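Long-range contact in hypoxanthine-guanine phosphoribosyltransferase (PDB 3ACD), which probably transfers the phosphoribosyl group of 5-phosphoribosyl 1-diphosphate to hypoxanthine or guanine, releasing diphosphate, in magnesium-dependent purine salvage: residues A[65-71]-A[85-91]. Residues are numbered along the deposited sequence; the frame is centred on the assembly and turned at random.
Sequences MDFIAIS and LLKDLRL
D66 reaches from the outermost strand of a parallel sheet into the returning segment 85-91, and its carboxylate holds two consecutive peptide N-H groups there. R90 N meets OD2 of D66 on the syn lone pair at 2.7 Å, while L91 N comes to the same OD2 from above the carboxylate plane at 3.0 Å, along a nearly straight bond (175°). The pair illustrates how a single carboxylate can pin a returning segment to a strand through backbone N-H groups alone. A water bridges this oxygen to L91 O, and OD1 turns back to accept F67 N at 2.9 Å, which helps fix the rotation of the group. CG stands anti to the backbone N (chi1 -151°), an extended posture that carries the carboxylate across to the loop backbone. With an alanine in place of D66, the N-H groups of R90 and L91 would probably lose their shared acceptor, and this end of the loop would be free to shift.

Next along the strand, I68 and L89 lie side by side and point the same way, CG2 of I68 pressing tightly on CD1 of L89 at 3.4 Å; helix 109-119 receives both side chains. Farther on, A69 O accepts L86 N at 2.6 Å and K87 N at 3.2 Å, both from the same face of its carbonyl plane, as the CB atoms of A69 and K87 press close together. Beyond it, CD1 of I70 lies against the backbone of L85, and the same side chain packs on T110, a residue of the nucleotide pocket. L86 and K87 together opposite A69 form a classic beta bulge, where the chain returns antiparallel along the edge strand from what is probably the mobile loop of the type I phosphoribosyltransferase fold.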
ATOM      1  N   MET A  65     -11.614   1.552  -3.070  1.00 12.46           N
ATOM      2  CA  MET A  65     -10.784   0.750  -2.183  1.00 13.44           C
ATOM      3  C   MET A  65     -11.006   1.090  -0.721  1.00 13.77           C
ATOM      4  O   MET A  65     -11.530   2.151  -0.379  1.00 12.68           O
ATOM      5  CB  MET A  65      -9.296   0.992  -2.482  1.00 14.69           C
ATOM      6  CG  MET A  65      -8.874   0.897  -3.945  1.00 16.40           C
ATOM      7  SD  MET A  65      -7.124   1.390  -4.111  1.00 17.34           S
ATOM      8  CE  MET A  65      -6.972   1.546  -5.910  1.00 18.85           C
ATOM      9  N   ASP A  66     -10.585   0.172   0.139  1.00 14.11           N
ATOM     10  CA  ASP A  66     -10.648   0.375   1.572  1.00 15.83           C
ATOM     11  C   ASP A  66      -9.546  -0.490   2.175  1.00 16.72           C
ATOM     12  O   ASP A  66      -8.994  -1.370   1.503  1.00 13.21           O
ATOM     13  CB  ASP A  66     -12.017  -0.012   2.143  1.00 17.21           C
ATOM     14  CG  ASP A  66     -12.373   0.797   3.377  1.00 19.83           C
ATOM     15  OD1 ASP A  66     -11.471   1.471   3.919  1.00 17.37           O
ATOM     16  OD2 ASP A  66     -13.544   0.762   3.810  1.00 22.58           O
ATOM     17  N   PHE A  67      -9.218  -0.224   3.433  1.00 16.91           N
ATOM     18  CA  PHE A  67      -8.172  -0.957   4.129  1.00 20.75           C
ATOM     19  C   PHE A  67      -8.683  -1.411   5.487  1.00 22.86           C
ATOM     20  O   PHE A  67      -9.388  -0.669   6.173  1.00 25.71           O
ATOM     21  CB  PHE A  67      -6.946  -0.058   4.309  1.00 19.87           C
ATOM     22  CG  PHE A  67      -6.297   0.342   3.017  1.00 21.24           C
ATOM     23  CD1 PHE A  67      -5.206  -0.365   2.523  1.00 20.33           C
ATOM     24  CD2 PHE A  67      -6.803   1.399   2.269  1.00 22.39           C
ATOM     25  CE1 PHE A  67      -4.627  -0.029   1.302  1.00 22.87           C
ATOM     26  CE2 PHE A  67      -6.232   1.746   1.044  1.00 24.04           C
ATOM     27  CZ  PHE A  67      -5.144   1.029   0.560  1.00 24.15           C
ATOM     28  N   ILE A  68      -8.334  -2.634   5.866  1.00 22.15           N
ATOM     29  CA  ILE A  68      -8.749  -3.176   7.153  1.00 22.92           C
ATOM     30  C   ILE A  68      -7.597  -3.944   7.789  1.00 23.87           C
ATOM     31  O   ILE A  68      -6.738  -4.479   7.094  1.00 20.40           O
ATOM     32  CB  ILE A  68      -9.942  -4.137   6.995  1.00 23.35           C
ATOM     33  CG1 ILE A  68      -9.554  -5.292   6.070  1.00 22.15           C
ATOM     34  CG2 ILE A  68     -11.144  -3.388   6.456  1.00 26.21           C
ATOM     35  CD1 ILE A  68     -10.634  -6.328   5.893  1.00 26.11           C
ATOM     36  N   ALA A  69      -7.580  -3.988   9.114  1.00 27.49           N
ATOM     37  CA  ALA A  69      -6.543  -4.713   9.838  1.00 30.33           C
ATOM     38  C   ALA A  69      -7.221  -5.822  10.629  1.00 32.88           C
ATOM     39  O   ALA A  69      -8.190  -5.578  11.345  1.00 32.00           O
ATOM     40  CB  ALA A  69      -5.794  -3.773  10.772  1.00 30.79           C
ATOM     41  N   ILE A  70      -6.712  -7.042  10.488  1.00 36.53           N
ATOM     42  CA  ILE A  70      -7.274  -8.194  11.181  1.00 40.55           C
ATOM     43  C   ILE A  70      -6.152  -9.031  11.799  1.00 42.86           C
ATOM     44  O   ILE A  70      -4.997  -8.935  11.382  1.00 43.02           O
ATOM     45  CB  ILE A  70      -8.088  -9.072  10.200  1.00 42.38           C
ATOM     46  CG1 ILE A  70      -8.747 -10.233  10.945  1.00 43.11           C
ATOM     47  CG2 ILE A  70      -7.183  -9.587   9.093  1.00 43.58           C
ATOM     48  CD1 ILE A  70      -9.802  -9.801  11.936  1.00 44.05           C
ATOM     49  N   SER A  71      -6.495  -9.842  12.795  1.00 44.44           N
ATOM     50  CA  SER A  71      -5.512 -10.690  13.461  1.00 46.52           C
ATOM     51  C   SER A  71      -6.172 -11.905  14.104  1.00 46.47           C
ATOM     52  O   SER A  71      -7.310 -11.833  14.570  1.00 47.42           O
ATOM     53  CB  SER A  71      -4.760  -9.888  14.524  1.00 47.26           C
ATOM     54  OG  SER A  71      -4.091  -8.782  13.946  1.00 50.31           O
ATOM     55  N   LEU A  85     -10.753  -7.508  14.503  1.00 67.38           N
ATOM     56  CA  LEU A  85     -10.233  -6.526  13.559  1.00 65.83           C
ATOM     57  C   LEU A  85      -9.660  -5.317  14.291  1.00 65.15           C
ATOM     58  O   LEU A  85     -10.266  -4.800  15.231  1.00 65.13           O
ATOM     59  CB  LEU A  85     -11.331  -6.075  12.589  1.00 64.61           C
ATOM     60  CG  LEU A  85     -12.567  -5.369  13.151  1.00 63.43           C
ATOM     61  CD1 LEU A  85     -13.400  -4.820  12.002  1.00 62.25           C
ATOM     62  CD2 LEU A  85     -13.383  -6.333  13.994  1.00 63.27           C
ATOM     63  N   LEU A  86      -8.487  -4.874  13.851  1.00 63.77           N
ATOM     64  CA  LEU A  86      -7.815  -3.733  14.458  1.00 61.97           C
ATOM     65  C   LEU A  86      -8.110  -2.450  13.685  1.00 61.17           C
ATOM     66  O   LEU A  86      -7.782  -1.352  14.136  1.00 61.09           O
ATOM     67  CB  LEU A  86      -6.305  -3.981  14.494  1.00 61.29           C
ATOM     68  CG  LEU A  86      -5.864  -5.330  15.075  1.00 60.90           C
ATOM     69  CD1 LEU A  86      -4.345  -5.420  15.055  1.00 60.60           C
ATOM     70  CD2 LEU A  86      -6.389  -5.484  16.494  1.00 60.28           C
ATOM     71  N   LYS A  87      -8.728  -2.601  12.516  1.00 60.21           N
ATOM     72  CA  LYS A  87      -9.081  -1.468  11.667  1.00 59.30           C
ATOM     73  C   LYS A  87     -10.393  -1.773  10.952  1.00 57.22           C
ATOM     74  O   LYS A  87     -10.497  -2.764  10.230  1.00 57.37           O
ATOM     75  CB  LYS A  87      -7.976  -1.212  10.637  1.00 61.02           C
ATOM     76  CG  LYS A  87      -8.223  -0.016   9.728  1.00 64.14           C
ATOM     77  CD  LYS A  87      -8.248   1.287  10.512  1.00 66.32           C
ATOM     78  CE  LYS A  87      -8.434   2.487   9.594  1.00 67.23           C
ATOM     79  NZ  LYS A  87      -9.727   2.433   8.857  1.00 67.77           N
ATOM     80  N   ASP A  88     -11.389  -0.916  11.155  1.00 54.24           N
ATOM     81  CA  ASP A  88     -12.699  -1.107  10.541  1.00 52.08           C
ATOM     82  C   ASP A  88     -12.813  -0.508   9.144  1.00 49.04           C
ATOM     83  O   ASP A  88     -11.976   0.291   8.722  1.00 48.54           O
ATOM     84  CB  ASP A  88     -13.788  -0.507  11.433  1.00 53.21           C
ATOM     85  CG  ASP A  88     -13.873  -1.183  12.783  1.00 54.08           C
ATOM     86  OD1 ASP A  88     -12.864  -1.177  13.516  1.00 57.09           O
ATOM     87  OD2 ASP A  88     -14.952  -1.720  13.111  1.00 56.54           O
ATOM     88  N   LEU A  89     -13.868  -0.908   8.441  1.00 45.14           N
ATOM     89  CA  LEU A  89     -14.146  -0.433   7.091  1.00 41.11           C
ATOM     90  C   LEU A  89     -14.713   0.981   7.159  1.00 38.94           C
ATOM     91  O   LEU A  89     -15.405   1.330   8.115  1.00 38.70           O
ATOM     92  CB  LEU A  89     -15.165  -1.354   6.407  1.00 41.12           C
ATOM     93  CG  LEU A  89     -14.794  -2.813   6.105  1.00 40.35           C
ATOM     94  CD1 LEU A  89     -14.398  -3.543   7.379  1.00 42.22           C
ATOM     95  CD2 LEU A  89     -15.982  -3.503   5.457  1.00 39.56           C
ATOM     96  N   ARG A  90     -14.424   1.788   6.142  1.00 35.74           N
ATOM     97  CA  ARG A  90     -14.908   3.163   6.090  1.00 34.60           C
ATOM     98  C   ARG A  90     -15.966   3.362   5.008  1.00 30.23           C
ATOM     99  O   ARG A  90     -16.859   4.196   5.153  1.00 30.37           O
ATOM    100  CB  ARG A  90     -13.743   4.125   5.850  1.00 39.57           C
ATOM    101  CG  ARG A  90     -12.784   4.243   7.021  1.00 49.19           C
ATOM    102  CD  ARG A  90     -11.584   5.107   6.669  1.00 57.26           C
ATOM    103  NE  ARG A  90     -11.978   6.439   6.216  1.00 64.58           N
ATOM    104  CZ  ARG A  90     -11.122   7.386   5.845  1.00 67.14           C
ATOM    105  NH1 ARG A  90      -9.816   7.155   5.871  1.00 68.55           N
ATOM    106  NH2 ARG A  90     -11.573   8.568   5.445  1.00 68.87           N
ATOM    107  N   LEU A  91     -15.858   2.600   3.925  1.00 24.39           N
ATOM    108  CA  LEU A  91     -16.807   2.695   2.821  1.00 20.49           C
ATOM    109  C   LEU A  91     -17.829   1.567   2.893  1.00 18.07           C
ATOM    110  O   LEU A  91     -17.531   0.476   3.372  1.00 15.35           O
ATOM    111  CB  LEU A  91     -16.072   2.645   1.478  1.00 21.14           C
ATOM    112  CG  LEU A  91     -15.304   3.904   1.049  1.00 24.39           C
ATOM    113  CD1 LEU A  91     -14.228   4.246   2.065  1.00 25.67           C
ATOM    114  CD2 LEU A  91     -14.687   3.671  -0.317  1.00 23.38           C
TER
HETATM  115  O   HOH W   1     -15.243  -0.894   2.783  1.00 16.65           O